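Local coordinates for IclR family transcriptional regulator (Brucella abortus, PDB 5WHM), which represses transcription as an IclR-type regulator, probably by binding operator DNA through its helix-turn-helix domain, at the interface of chains A and B. Numbering follows the deposited sequence. Chains: chain A/B, IclR family transcriptional regulator.

Contact 1: the interface of chains A and B. Residues chain A 68-69; chain B 7, 10, 22, 27, 30.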
ATOM      1  N   ARG A  68      -6.668   8.351 -16.015  1.00 32.62           N
ATOM      2  CA  ARG A  68      -5.704   9.342 -16.486  1.00 37.60           C
ATOM      3  C   ARG A  68      -4.657   9.673 -15.424  1.00 38.02           C
ATOM      4  O   ARG A  68      -3.538  10.061 -15.769  1.00 37.90           O
ATOM      5  CB  ARG A  68      -6.423  10.605 -16.951  1.00 35.00           C
ATOM      6  CG  ARG A  68      -7.461  10.319 -18.022  1.00 40.01           C
ATOM      7  CD  ARG A  68      -7.654  11.534 -18.898  1.00 49.77           C
ATOM      8  NE  ARG A  68      -6.401  11.976 -19.527  1.00 53.29           N
ATOM      9  CZ  ARG A  68      -6.231  13.186 -20.069  1.00 59.34           C
ATOM     10  NH1 ARG A  68      -7.228  14.072 -20.057  1.00 56.93           N
ATOM     11  NH2 ARG A  68      -5.060  13.511 -20.619  1.00 62.11           N
ATOM     12  N   LEU A  69      -4.989   9.518 -14.141  1.00 33.55           N
ATOM     13  CA  LEU A  69      -4.043   9.806 -13.070  1.00 30.60           C
ATOM     14  C   LEU A  69      -3.206   8.605 -12.667  1.00 32.84           C
ATOM     15  O   LEU A  69      -2.317   8.752 -11.822  1.00 33.55           O
ATOM     16  CB  LEU A  69      -4.767  10.327 -11.833  1.00 32.41           C
ATOM     17  CG  LEU A  69      -5.699  11.529 -12.025  1.00 35.14           C
ATOM     18  CD1 LEU A  69      -6.453  11.839 -10.756  1.00 37.03           C
ATOM     19  CD2 LEU A  69      -4.895  12.722 -12.435  1.00 35.12           C
TER
HETATM   20  N   MSE B   7      -1.048  10.861 -17.302  1.00 49.60           N
HETATM   21  CA  MSE B   7      -0.601  12.238 -17.076  1.00 55.94           C
HETATM   22  C   MSE B   7       0.538  12.346 -16.054  1.00 53.57           C
HETATM   23  O   MSE B   7       0.473  11.784 -14.953  1.00 48.00           O
HETATM   24  CB  MSE B   7      -1.766  13.110 -16.597  1.00 51.25           C
HETATM   25  CG  MSE B   7      -3.044  12.968 -17.395  1.00 53.59           C
HETATM   26 SE   MSE B   7      -4.412  14.133 -16.612  0.54 50.81          SE
HETATM   27  CE  MSE B   7      -3.709  15.799 -17.336  1.00 57.73           C
ATOM     28  N   PRO B  10      -0.955  16.486 -13.917  1.00 51.50           N
ATOM     29  CA  PRO B  10      -2.420  16.583 -14.004  1.00 51.31           C
ATOM     30  C   PRO B  10      -2.987  17.924 -13.562  1.00 53.86           C
ATOM     31  O   PRO B  10      -4.175  18.181 -13.816  1.00 50.18           O
ATOM     32  CB  PRO B  10      -2.904  15.453 -13.088  1.00 48.53           C
ATOM     33  CG  PRO B  10      -1.786  15.212 -12.153  1.00 47.47           C
ATOM     34  CD  PRO B  10      -0.527  15.527 -12.884  1.00 46.63           C
ATOM     35  N   PHE B  22     -13.053  14.845 -17.140  1.00 45.96           N
ATOM     36  CA  PHE B  22     -11.978  14.959 -16.159  1.00 44.12           C
ATOM     37  C   PHE B  22     -12.479  15.700 -14.914  1.00 42.79           C
ATOM     38  O   PHE B  22     -12.972  16.834 -15.006  1.00 45.07           O
ATOM     39  CB  PHE B  22     -10.781  15.670 -16.791  1.00 46.98           C
ATOM     40  CG  PHE B  22      -9.561  15.718 -15.918  1.00 45.56           C
ATOM     41  CD1 PHE B  22      -8.714  14.628 -15.826  1.00 48.39           C
ATOM     42  CD2 PHE B  22      -9.257  16.859 -15.193  1.00 46.28           C
ATOM     43  CE1 PHE B  22      -7.586  14.665 -15.010  1.00 42.86           C
ATOM     44  CE2 PHE B  22      -8.128  16.901 -14.393  1.00 45.25           C
ATOM     45  CZ  PHE B  22      -7.292  15.799 -14.315  1.00 43.51           C
ATOM     46  N   ALA B  27      -8.492  15.050  -9.108  1.00 26.63           N
ATOM     47  CA  ALA B  27      -7.068  15.179  -9.427  1.00 28.13           C
ATOM     48  C   ALA B  27      -6.337  15.983  -8.361  1.00 28.80           C
ATOM     49  O   ALA B  27      -5.222  15.633  -7.963  1.00 22.46           O
ATOM     50  CB  ALA B  27      -6.882  15.828 -10.804  1.00 26.76           C
ATOM     51  N   LEU B  30      -5.819  13.947  -5.107  1.00 22.50           N
ATOM     52  CA  LEU B  30      -4.792  12.907  -5.231  1.00 26.99           C
ATOM     53  C   LEU B  30      -3.402  13.521  -5.338  1.00 27.60           C
ATOM     54  O   LEU B  30      -2.430  12.950  -4.822  1.00 26.80           O
ATOM     55  CB  LEU B  30      -5.069  12.022  -6.441  1.00 28.29           C
ATOM     56  CG  LEU B  30      -6.289  11.119  -6.208  1.00 35.47           C
ATOM     57  CD1 LEU B  30      -6.788  10.589  -7.527  1.00 37.76           C
ATOM     58  CD2 LEU B  30      -5.903   9.959  -5.330  1.00 35.25           C
TER

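Contact 2: the interface of chains A and B. Residues chain A 20-23; chain B 61-62, 65.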
ATOM      1  N   ARG A  20     -19.619  22.955   4.142  1.00 39.47           N
ATOM      2  CA  ARG A  20     -19.332  23.609   2.876  1.00 37.88           C
ATOM      3  C   ARG A  20     -17.869  23.489   2.466  1.00 36.68           C
ATOM      4  O   ARG A  20     -17.541  23.830   1.326  1.00 34.80           O
ATOM      5  CB  ARG A  20     -19.781  25.084   2.930  1.00 39.25           C
ATOM      6  CG  ARG A  20     -21.280  25.198   3.211  1.00 42.14           C
ATOM      7  CD  ARG A  20     -22.028  26.204   2.345  1.00 54.47           C
ATOM      8  NE  ARG A  20     -23.454  26.059   2.628  1.00 57.36           N
ATOM      9  CZ  ARG A  20     -24.442  26.494   1.859  1.00 53.68           C
ATOM     10  NH1 ARG A  20     -24.175  27.124   0.728  1.00 48.66           N
ATOM     11  NH2 ARG A  20     -25.699  26.291   2.235  1.00 57.92           N
ATOM     12  N   GLN A  21     -16.995  23.003   3.361  0.55 37.41           N
ATOM     13  CA  GLN A  21     -15.603  22.723   3.020  0.55 33.68           C
ATOM     14  C   GLN A  21     -15.430  21.366   2.343  0.55 32.23           C
ATOM     15  O   GLN A  21     -14.436  21.157   1.637  0.55 29.55           O
ATOM     16  CB  GLN A  21     -14.712  22.732   4.275  0.55 35.66           C
ATOM     17  CG  GLN A  21     -14.759  23.968   5.158  0.55 41.44           C
ATOM     18  CD  GLN A  21     -15.135  25.219   4.405  0.55 44.23           C
ATOM     19  OE1 GLN A  21     -16.170  25.837   4.679  0.55 43.43           O
ATOM     20  NE2 GLN A  21     -14.299  25.606   3.444  0.55 42.84           N
ATOM     21  N   PHE A  22     -16.368  20.448   2.543  1.00 32.21           N
ATOM     22  CA  PHE A  22     -16.181  19.064   2.126  1.00 31.24           C
ATOM     23  C   PHE A  22     -16.168  18.958   0.600  1.00 30.60           C
ATOM     24  O   PHE A  22     -17.061  19.489  -0.071  1.00 31.08           O
ATOM     25  CB  PHE A  22     -17.293  18.212   2.715  1.00 33.17           C
ATOM     26  CG  PHE A  22     -17.095  16.732   2.544  1.00 32.58           C
ATOM     27  CD1 PHE A  22     -16.233  16.037   3.386  1.00 31.96           C
ATOM     28  CD2 PHE A  22     -17.804  16.025   1.590  1.00 33.02           C
ATOM     29  CE1 PHE A  22     -16.063  14.639   3.262  1.00 31.56           C
ATOM     30  CE2 PHE A  22     -17.632  14.623   1.457  1.00 32.75           C
ATOM     31  CZ  PHE A  22     -16.766  13.945   2.301  1.00 31.94           C
ATOM     32  N   VAL A  23     -15.181  18.245   0.052  1.00 28.44           N
ATOM     33  CA  VAL A  23     -15.011  18.147  -1.401  1.00 29.76           C
ATOM     34  C   VAL A  23     -15.569  16.805  -1.852  1.00 32.83           C
ATOM     35  O   VAL A  23     -14.872  15.784  -1.851  1.00 27.08           O
ATOM     36  CB  VAL A  23     -13.551  18.327  -1.831  1.00 30.66           C
ATOM     37  CG1 VAL A  23     -13.449  18.188  -3.345  1.00 27.23           C
ATOM     38  CG2 VAL A  23     -13.038  19.728  -1.390  1.00 26.10           C
TER
ATOM     39  N   ARG B  61      -9.444  22.986   1.880  0.54 25.13           N
ATOM     40  CA  ARG B  61     -10.640  22.163   1.685  0.54 25.49           C
ATOM     41  C   ARG B  61     -10.265  20.709   1.429  0.54 24.61           C
ATOM     42  O   ARG B  61     -10.904  19.791   1.958  0.54 23.05           O
ATOM     43  CB  ARG B  61     -11.485  22.693   0.516  0.54 28.47           C
ATOM     44  CG  ARG B  61     -12.068  24.096   0.691  0.54 32.36           C
ATOM     45  CD  ARG B  61     -12.977  24.449  -0.494  0.54 35.80           C
ATOM     46  NE  ARG B  61     -14.084  23.499  -0.582  0.54 35.57           N
ATOM     47  CZ  ARG B  61     -14.949  23.433  -1.584  0.54 37.91           C
ATOM     48  NH1 ARG B  61     -14.858  24.279  -2.602  0.54 44.02           N
ATOM     49  NH2 ARG B  61     -15.913  22.524  -1.558  0.54 32.26           N
ATOM     50  N   LEU B  62      -9.225  20.476   0.616  1.00 22.22           N
ATOM     51  CA  LEU B  62      -8.838  19.108   0.278  1.00 21.55           C
ATOM     52  C   LEU B  62      -8.347  18.339   1.503  1.00 24.32           C
ATOM     53  O   LEU B  62      -8.773  17.193   1.738  1.00 22.12           O
ATOM     54  CB  LEU B  62      -7.770  19.123  -0.827  1.00 20.57           C
ATOM     55  CG  LEU B  62      -8.259  19.765  -2.128  1.00 24.65           C
ATOM     56  CD1 LEU B  62      -7.076  20.098  -3.068  1.00 23.77           C
ATOM     57  CD2 LEU B  62      -9.265  18.827  -2.776  1.00 25.63           C
ATOM     58  N   THR B  65     -11.221  17.581   3.902  1.00 18.68           N
ATOM     59  CA  THR B  65     -11.964  16.433   3.387  1.00 22.16           C
ATOM     60  C   THR B  65     -11.224  15.115   3.652  1.00 25.76           C
ATOM     61  O   THR B  65     -11.827  14.118   4.074  1.00 22.34           O
ATOM     62  CB  THR B  65     -12.194  16.655   1.887  1.00 23.26           C
ATOM     63  OG1 THR B  65     -12.898  17.880   1.741  1.00 27.01           O
ATOM     64  CG2 THR B  65     -12.989  15.503   1.232  1.00 22.78           C
TER

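Contact 1: the interface of chains A and B
The C-terminal end of helix 56-69 of chain A meets the N-terminal loop of chain B and one side of B's helix 24-33. A:Arg68 and B:Met7, a selenomethionine, touch through backbone and side chain. The backbone N of B:Met7 gives a hydrogen bond to the carbonyl O of A:Arg68 at 3.0 Å. The acceptor belongs to the last turn of the helix, so the N-terminal loop of chain B is fastened to that helix end.

The selenium of B:Met7 lies over the centre of one face of the A:Arg68 guanidinium, with SE 4.0 Å from CZ. The arginine bends at chi3 (57°), which folds its flat end back toward the selenomethionine.

A:Leu69 carries the apolar part with its two methyl branches. CD2 packs tightly on the ring of B:Pro10, 3.4 Å from its CB. CD1 points to helix 24-33 and comes 3.5 Å from CD1 of B:Leu30, also a tight contact. The same CD1 lies 3.6 Å from CA of B:Ala27. CG of A:Leu69 stands beside its backbone N (chi1 -54°), and the fork above it spreads the two methyls between loop and helix. B:Phe22 borders this group more loosely, its CE1 4.2 Å from A:Leu69 CD2.

The site lies in the paired N-terminal DNA-binding domains, where the N-terminal loop of chain B passes the end of a helix of chain A.

Contact 2: the interface of chains A and B
A:Val23 and B:Thr65 meet where the loop before helix 24-34 of chain A crosses helix 56-69 of chain B. The latter lies in the IclR helix-turn-helix domain and is its recognition helix. The backbone N of A:Val23 gives a hydrogen bond to the hydroxyl OG1 of B:Thr65 at 2.9 Å. One turn back along the same helix, B:Arg61 uses its NE to bond the carbonyl O of A:Gln21 at 3.2 Å. This bond is nearly straight at the hydrogen, 172°. The oxygen lies in the guanidinium plane, but the donor stands 47° out of the carbonyl plane and misses the lone pairs. The carbonyl O of A:Phe22 also lies at the guanidinium edge, 3.6 Å from NH2 of B:Arg61. The flat end of the arginine is thus set beside the backbone of the loop.

Carbon contacts fill in around these polar ones. The methyl CG2 of B:Thr65 sits over one face of the A:Phe22 ring, offset toward the rim, 3.8 Å from CE1. CG2 of A:Val23 lies across the arginine stem, 3.9 Å from CB of B:Arg61. Farther along, it comes within 4.1 Å of CD2 of B:Leu62. The side chain of A:Gln21 crosses that of B:Arg61 at about a right angle, with NE2 near CG.

B:Thr65 is set by its own helix. Its hydroxyl gives a hydrogen bond of 2.8 Å to the carbonyl O of B:Arg61. OG1 lies beside the backbone N (chi1 -58°), where it can reach back along the helix and still accept from A:Val23. The hydroxyl hydrogen is therefore used within chain B, and the oxygen receives the N-H of chain A. B:Arg61 is bent at chi3, which turns NE toward the loop.

The C-alpha centres of contact 1 and contact 2 lie about 19 Å apart. Both use helix 56-69, but from opposite chains: its C-terminal end in chain A at contact 1, and residues 61 to 65 in chain B at contact 2. Each time the other chain brings its N-terminal region. Phe22 occurs in both, from chain B in contact 1 and from chain A in contact 2. The interface is two-fold symmetric, so each contact has a twin. This mutual packing may fix the spacing of the two DNA-binding domains, if this pair is the working dimer, as IclR-family precedent suggests.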